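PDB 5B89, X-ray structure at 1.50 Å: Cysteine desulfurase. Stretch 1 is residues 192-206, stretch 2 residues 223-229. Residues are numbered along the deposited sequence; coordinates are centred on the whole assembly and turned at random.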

ATOM      1  N   GLU B 192     -20.075 -14.751 -16.402  1.00 14.46           N
ATOM      2  CA  GLU B 192     -19.480 -15.394 -17.558  1.00 14.43           C
ATOM      3  C   GLU B 192     -18.415 -14.495 -18.123  1.00 15.46           C
ATOM      4  O   GLU B 192     -18.522 -14.002 -19.187  1.00 13.72           O
ATOM      5  CB  GLU B 192     -20.562 -15.697 -18.597  1.00 16.35           C
ATOM      6  CG  GLU B 192     -21.729 -16.463 -17.981  1.00 17.08           C
ATOM      7  CD  GLU B 192     -22.850 -15.578 -17.363  1.00 24.02           C
ATOM      8  OE1 GLU B 192     -22.676 -14.396 -17.015  1.00 22.79           O
ATOM      9  OE2 GLU B 192     -23.940 -16.137 -17.207  1.00 35.72           O
ATOM     10  N   VAL B 193     -17.372 -14.321 -17.342  1.00 13.69           N
ATOM     11  CA  VAL B 193     -16.314 -13.419 -17.727  1.00 14.57           C
ATOM     12  C   VAL B 193     -15.598 -13.762 -19.048  1.00 14.29           C
ATOM     13  O   VAL B 193     -15.251 -12.877 -19.774  1.00 14.93           O
ATOM     14  CB  VAL B 193     -15.325 -13.176 -16.579  1.00 15.14           C
ATOM     15  CG1 VAL B 193     -14.224 -12.260 -17.024  1.00 20.16           C
ATOM     16  CG2 VAL B 193     -16.014 -12.527 -15.415  1.00 17.69           C
ATOM     17  N   GLU B 194     -15.413 -15.015 -19.315  1.00 13.97           N
ATOM     18  CA  GLU B 194     -14.771 -15.372 -20.546  1.00 15.10           C
ATOM     19  C   GLU B 194     -15.601 -14.908 -21.726  1.00 15.71           C
ATOM     20  O   GLU B 194     -15.095 -14.378 -22.647  1.00 15.36           O
ATOM     21  CB  GLU B 194     -14.529 -16.860 -20.603  1.00 18.07           C
ATOM     22  CG  GLU B 194     -13.630 -17.382 -19.508  1.00 23.60           C
ATOM     23  CD  GLU B 194     -13.605 -18.881 -19.526  1.00 34.25           C
ATOM     24  OE1 GLU B 194     -13.837 -19.466 -18.476  1.00 37.06           O
ATOM     25  OE2 GLU B 194     -13.420 -19.437 -20.624  1.00 44.00           O
ATOM     26  N   GLU B 195     -16.899 -15.090 -21.632  1.00 14.99           N
ATOM     27  CA  GLU B 195     -17.781 -14.670 -22.706  1.00 17.04           C
ATOM     28  C   GLU B 195     -17.866 -13.169 -22.839  1.00 15.93           C
ATOM     29  O   GLU B 195     -17.852 -12.684 -23.913  1.00 16.53           O
ATOM     30  CB  GLU B 195     -19.160 -15.268 -22.539  1.00 19.79           C
ATOM     31  CG  GLU B 195     -20.076 -15.020 -23.728  1.00 27.23           C
ATOM     32  CD  GLU B 195     -19.530 -15.555 -25.069  1.00 32.98           C
ATOM     33  OE1 GLU B 195     -18.894 -16.597 -25.121  1.00 38.20           O
ATOM     34  OE2 GLU B 195     -19.742 -14.874 -26.064  1.00 38.07           O
ATOM     35  N   LEU B 196     -17.937 -12.467 -21.719  1.00 13.70           N
ATOM     36  CA  LEU B 196     -17.968 -11.023 -21.739  1.00 12.93           C
ATOM     37  C   LEU B 196     -16.628 -10.521 -22.365  1.00 14.31           C
ATOM     38  O   LEU B 196     -16.642  -9.529 -23.127  1.00 13.73           O
ATOM     39  CB  LEU B 196     -18.144 -10.456 -20.303  1.00 14.31           C
ATOM     40  CG  LEU B 196     -19.529 -10.793 -19.712  1.00 13.86           C
ATOM     41  CD1 LEU B 196     -19.506 -10.512 -18.230  1.00 16.89           C
ATOM     42  CD2 LEU B 196     -20.533  -9.868 -20.328  1.00 16.97           C
ATOM     43  N   GLY B 197     -15.506 -11.123 -22.006  1.00 14.53           N
ATOM     44  CA  GLY B 197     -14.220 -10.743 -22.556  1.00 13.06           C
ATOM     45  C   GLY B 197     -14.142 -10.997 -24.040  1.00 13.89           C
ATOM     46  O   GLY B 197     -13.506 -10.223 -24.745  1.00 14.92           O
ATOM     47  N   LYS B 198     -14.670 -12.089 -24.466  1.00 12.26           N
ATOM     48  CA  LYS B 198     -14.762 -12.401 -25.929  1.00 14.57           C
ATOM     49  C   LYS B 198     -15.547 -11.331 -26.607  1.00 15.07           C
ATOM     50  O   LYS B 198     -15.099 -10.792 -27.665  1.00 15.74           O
ATOM     51  CB  LYS B 198     -15.313 -13.773 -26.213  1.00 15.52           C
ATOM     52  CG  LYS B 198     -15.560 -14.040 -27.708  1.00 20.50           C
ATOM     53  CD  LYS B 198     -16.238 -15.385 -27.912  1.00 24.51           C
ATOM     54  CE  LYS B 198     -16.955 -15.495 -29.335  1.00 25.40           C
ATOM     55  NZ  LYS B 198     -15.989 -15.168 -30.397  1.00 28.86           N
ATOM     56  N   ILE B 199     -16.691 -10.939 -26.138  1.00 13.39           N
ATOM     57  CA  ILE B 199     -17.444  -9.845 -26.643  1.00 14.04           C
ATOM     58  C   ILE B 199     -16.685  -8.554 -26.726  1.00 15.38           C
ATOM     59  O   ILE B 199     -16.645  -7.854 -27.763  1.00 16.45           O
ATOM     60  CB  ILE B 199     -18.804  -9.639 -25.942  1.00 16.93           C
ATOM     61  CG1 ILE B 199     -19.674 -10.927 -26.016  1.00 17.95           C
ATOM     62  CG2 ILE B 199     -19.524  -8.477 -26.527  1.00 19.47           C
ATOM     63  CD1 ILE B 199     -20.836 -10.958 -25.053  1.00 18.20           C
ATOM     64  N   ALA B 200     -16.010  -8.206 -25.626  1.00 16.05           N
ATOM     65  CA  ALA B 200     -15.251  -6.957 -25.610  1.00 13.49           C
ATOM     66  C   ALA B 200     -14.101  -7.064 -26.603  1.00 12.98           C
ATOM     67  O   ALA B 200     -13.877  -6.009 -27.288  1.00 15.69           O
ATOM     68  CB  ALA B 200     -14.679  -6.700 -24.151  1.00 13.73           C
ATOM     69  N   LYS B 201     -13.407  -8.156 -26.716  1.00 13.65           N
ATOM     70  CA  LYS B 201     -12.276  -8.293 -27.668  1.00 13.80           C
ATOM     71  C   LYS B 201     -12.865  -8.144 -29.124  1.00 15.67           C
ATOM     72  O   LYS B 201     -12.293  -7.411 -29.974  1.00 16.85           O
ATOM     73  CB  LYS B 201     -11.659  -9.622 -27.544  1.00 19.13           C
ATOM     74  CG  LYS B 201     -10.642 -10.024 -28.613  1.00 24.68           C
ATOM     75  CD  LYS B 201     -10.111 -11.425 -28.356  1.00 28.16           C
ATOM     76  CE  LYS B 201      -8.891 -11.659 -29.216  1.00 29.04           C
ATOM     77  NZ  LYS B 201      -8.389 -13.036 -28.973  1.00 37.03           N
ATOM     78  N   ASP B 202     -13.973  -8.808 -29.323  1.00 14.89           N
ATOM     79  CA  ASP B 202     -14.553  -8.788 -30.691  1.00 16.22           C
ATOM     80  C   ASP B 202     -15.065  -7.394 -31.009  1.00 17.25           C
ATOM     81  O   ASP B 202     -15.016  -7.009 -32.233  1.00 18.54           O
ATOM     82  CB  ASP B 202     -15.696  -9.867 -30.821  1.00 16.08           C
ATOM     83  CG  ASP B 202     -15.212 -11.294 -30.736  1.00 18.07           C
ATOM     84  OD1 ASP B 202     -13.982 -11.564 -30.775  1.00 19.59           O
ATOM     85  OD2 ASP B 202     -16.073 -12.242 -30.630  1.00 20.96           O
ATOM     86  N   GLU B 203     -15.521  -6.554 -30.115  1.00 15.21           N
ATOM     87  CA  GLU B 203     -15.955  -5.232 -30.338  1.00 16.10           C
ATOM     88  C   GLU B 203     -14.916  -4.120 -30.216  1.00 15.94           C
ATOM     89  O   GLU B 203     -15.254  -2.942 -30.402  1.00 19.67           O
ATOM     90  CB  GLU B 203     -17.179  -4.927 -29.449  1.00 19.84           C
ATOM     91  CG  GLU B 203     -18.386  -5.875 -29.703  1.00 20.00           C
ATOM     92  CD  GLU B 203     -18.935  -5.900 -31.141  1.00 25.57           C
ATOM     93  OE1 GLU B 203     -18.726  -4.863 -31.858  1.00 24.20           O
ATOM     94  OE2 GLU B 203     -19.574  -6.959 -31.494  1.00 26.01           O
ATOM     95  N   GLY B 204     -13.670  -4.496 -29.907  1.00 17.15           N
ATOM     96  CA  GLY B 204     -12.615  -3.479 -29.716  1.00 18.53           C
ATOM     97  C   GLY B 204     -12.721  -2.650 -28.441  1.00 17.74           C
ATOM     98  O   GLY B 204     -12.171  -1.562 -28.384  1.00 19.26           O
ATOM     99  N   ALA B 205     -13.374  -3.157 -27.357  1.00 14.11           N
ATOM    100  CA  ALA B 205     -13.464  -2.463 -26.087  1.00 15.41           C
ATOM    101  C   ALA B 205     -12.304  -2.955 -25.183  1.00 15.88           C
ATOM    102  O   ALA B 205     -12.015  -4.146 -25.165  1.00 17.63           O
ATOM    103  CB  ALA B 205     -14.793  -2.832 -25.411  1.00 15.22           C
ATOM    104  N   ILE B 206     -11.762  -2.049 -24.404  1.00 14.64           N
ATOM    105  CA  ILE B 206     -10.786  -2.412 -23.350  1.00 14.31           C
ATOM    106  C   ILE B 206     -11.582  -3.217 -22.268  1.00 13.36           C
ATOM    107  O   ILE B 206     -12.663  -2.783 -21.923  1.00 14.80           O
ATOM    108  CB  ILE B 206     -10.147  -1.217 -22.779  1.00 14.47           C
ATOM    109  CG1 ILE B 206      -9.297  -0.515 -23.860  1.00 14.62           C
ATOM    110  CG2 ILE B 206      -9.280  -1.607 -21.514  1.00 13.25           C
ATOM    111  CD1 ILE B 206      -8.900   0.867 -23.450  1.00 19.18           C
ATOM    112  N   LYS B 223      -5.337 -14.749 -19.958  1.00 14.10           N
ATOM    113  CA  LYS B 223      -5.539 -15.206 -21.401  1.00 17.36           C
ATOM    114  C   LYS B 223      -6.986 -15.750 -21.605  1.00 16.26           C
ATOM    115  O   LYS B 223      -7.721 -15.260 -22.521  1.00 17.91           O
ATOM    116  CB  LYS B 223      -4.517 -16.277 -21.729  1.00 20.32           C
ATOM    117  CG  LYS B 223      -3.032 -15.856 -21.556  1.00 29.13           C
ATOM    118  CD  LYS B 223      -1.931 -16.948 -21.701  1.00 35.59           C
ATOM    119  CE  LYS B 223      -1.227 -17.374 -20.369  1.00 31.62           C
ATOM    120  NZ  LYS B 223      -1.589 -18.768 -19.836  1.00 38.80           N
ATOM    121  N   LYS B 224      -7.426 -16.611 -20.715  1.00 14.35           N
ATOM    122  CA  LYS B 224      -8.732 -17.218 -20.764  1.00 15.08           C
ATOM    123  C   LYS B 224      -9.803 -16.193 -20.608  1.00 15.92           C
ATOM    124  O   LYS B 224     -10.843 -16.270 -21.243  1.00 19.33           O
ATOM    125  CB  LYS B 224      -8.939 -18.290 -19.744  1.00 17.84           C
ATOM    126  CG  LYS B 224      -8.012 -19.427 -19.929  1.00 23.45           C
ATOM    127  CD  LYS B 224      -8.364 -20.607 -19.093  1.00 28.90           C
ATOM    128  CE  LYS B 224      -7.233 -21.616 -19.294  1.00 32.54           C
ATOM    129  NZ  LYS B 224      -7.577 -22.789 -18.453  1.00 35.41           N
ATOM    130  N   LEU B 225      -9.581 -15.154 -19.787  1.00 12.95           N
ATOM    131  CA  LEU B 225     -10.559 -14.146 -19.528  1.00 13.51           C
ATOM    132  C   LEU B 225     -10.540 -13.000 -20.543  1.00 13.08           C
ATOM    133  O   LEU B 225     -11.342 -12.086 -20.480  1.00 14.90           O
ATOM    134  CB  LEU B 225     -10.320 -13.575 -18.126  1.00 14.77           C
ATOM    135  CG  LEU B 225     -10.580 -14.546 -16.990  1.00 16.18           C
ATOM    136  CD1 LEU B 225     -10.269 -13.805 -15.669  1.00 18.82           C
ATOM    137  CD2 LEU B 225     -11.962 -15.260 -16.954  1.00 22.46           C
ATOM    138  N   HIS B 226      -9.522 -13.019 -21.415  1.00 13.77           N
ATOM    139  CA  HIS B 226      -9.318 -11.915 -22.355  1.00 14.27           C
ATOM    140  C   HIS B 226      -9.156 -10.568 -21.738  1.00 13.59           C
ATOM    141  O   HIS B 226      -9.497  -9.525 -22.214  1.00 13.73           O
ATOM    142  CB  HIS B 226     -10.434 -11.818 -23.430  1.00 16.01           C
ATOM    143  CG  HIS B 226     -10.763 -13.123 -24.088  1.00 17.08           C
ATOM    144  ND1 HIS B 226     -11.830 -13.953 -23.758  1.00 21.84           N
ATOM    145  CD2 HIS B 226     -10.017 -13.788 -24.993  1.00 19.87           C
ATOM    146  CE1 HIS B 226     -11.754 -15.047 -24.518  1.00 21.06           C
ATOM    147  NE2 HIS B 226     -10.672 -14.962 -25.276  1.00 26.24           N
ATOM    148  N   ALA B 227      -8.512 -10.585 -20.547  1.00 11.91           N
ATOM    149  CA  ALA B 227      -8.288  -9.358 -19.799  1.00 11.56           C
ATOM    150  C   ALA B 227      -7.183  -8.449 -20.386  1.00 10.32           C
ATOM    151  O   ALA B 227      -6.153  -8.914 -20.748  1.00 12.31           O
ATOM    152  CB  ALA B 227      -7.917  -9.721 -18.315  1.00 13.02           C
ATOM    153  N   ASP B 228      -7.501  -7.172 -20.408  1.00 11.87           N
ATOM    154  CA  ASP B 228      -6.523  -6.129 -20.655  1.00 11.35           C
ATOM    155  C   ASP B 228      -5.953  -5.560 -19.320  1.00 12.38           C
ATOM    156  O   ASP B 228      -4.769  -5.227 -19.252  1.00 13.05           O
ATOM    157  CB  ASP B 228      -7.110  -5.013 -21.468  1.00 12.04           C
ATOM    158  CG  ASP B 228      -7.519  -5.526 -22.912  1.00 13.03           C
ATOM    159  OD1 ASP B 228      -6.719  -6.222 -23.530  1.00 15.03           O
ATOM    160  OD2 ASP B 228      -8.656  -5.160 -23.246  1.00 14.93           O
ATOM    161  N   PHE B 229      -6.819  -5.454 -18.321  1.00 11.08           N
ATOM    162  CA  PHE B 229      -6.412  -5.057 -16.947  1.00 10.67           C
ATOM    163  C   PHE B 229      -7.137  -5.983 -16.061  1.00 11.27           C
ATOM    164  O   PHE B 229      -8.304  -6.351 -16.278  1.00 11.12           O
ATOM    165  CB  PHE B 229      -6.778  -3.633 -16.674  1.00 11.64           C
ATOM    166  CG  PHE B 229      -6.075  -2.652 -17.562  1.00 10.70           C
ATOM    167  CD1 PHE B 229      -6.567  -2.359 -18.787  1.00 11.07           C
ATOM    168  CD2 PHE B 229      -4.946  -1.982 -17.126  1.00 11.75           C
ATOM    169  CE1 PHE B 229      -5.893  -1.447 -19.597  1.00 13.48           C
ATOM    170  CE2 PHE B 229      -4.240  -1.099 -17.943  1.00 11.72           C
ATOM    171  CZ  PHE B 229      -4.736  -0.827 -19.146  1.00 12.32           C
TER
HETATM  172  O   HOH W   1     -11.747 -18.331 -22.797  1.00 30.31           O
HETATM  173  O   HOH W   2     -11.387  -8.636 -24.014  1.00 18.69           O
HETATM  174  O   HOH W   3     -10.348  -6.486 -25.277  1.00 24.57           O

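The two stretches bury 470 Å² between them, counting both sides, and His-226 contributes the largest share, 86 Å², followed by Leu-225 with 67 Å² and Glu-194 with 62 Å². These three meet near the start of the helix that begins at Val-193, where the type I turn from Lys-223 to His-226, closed by the bond from His-226 N to Lys-223 O at 3.1 Å, packs against the helical backbone. The closest CA pairs there are Glu-194 with Leu-225 at 4.5 Å and Gly-197 with His-226 at 5.0 Å, spacings short enough to put main chain almost against main chain.

His-226 has its CA-to-CB bond directed toward the helix, and its ring lies beside Glu-194, Gly-197, Lys-198 and Lys-201. The one direct hydrogen bond across the contact runs from His-226 ND1 to Glu-194 O; at 3.5 Å, with an N-H...O angle of 138°, it is weak. The acceptor sits at the ring edge, near the ring plane, which suits an N-H lying in the ring plane, though the angle is well short of straight. Glu-194 O also accepts the helical bond from Lys-198 N at 3.0 Å, so the histidine adds a second, longer interaction to a carbonyl already in use. Lys-198 N itself is 3.5 Å from His-226 ND1, but the angle is poor and the pair is a contact, not a bond. Further along the helix, the aliphatic part of Lys-201 approaches the ring, CD to His-226 CD2 at 4.1 Å.

The close approach depends on Gly-197. Its CA lies 3.8 Å from Leu-225 O, and an ideal CB built on it would point toward the turn, 2.3 Å from Leu-225 O, a clash, and 3.1 Å from His-226 CB. The absence of a side chain thus leaves room for the turn's backbone. Water 2 lies 2.7 Å from Gly-197 O and 2.8 Å from His-226 O, within hydrogen-bonding distance of both.

Leu-225 starts sideways, but the end of its side chain comes nearer the helix. Its CD2 packs 3.8 Å from Val-193 CG1, an apolar contact between buried residues, and 3.7 Å from Glu-194 CG. The latter atom also lies 3.5 Å from Lys-224 O, so the methylene part of Glu-194 rests against the turn while its carboxylate reaches water. Water 1 donates to Glu-194 OE2 at 3.0 Å and to Lys-224 O at 2.7 Å, bridging the exposed side chain to the turn's backbone.

A second patch lies beyond the helix. Ile-206 CG2 meets Phe-229 CE1 at 3.9 Å, at the ring edge and near its plane, while Ile-206 CA is 3.5 Å from Asp-228 OD2. Water 3 lies 2.9 Å from Ala-205 O and 3.0 Å from Asp-228 OD2.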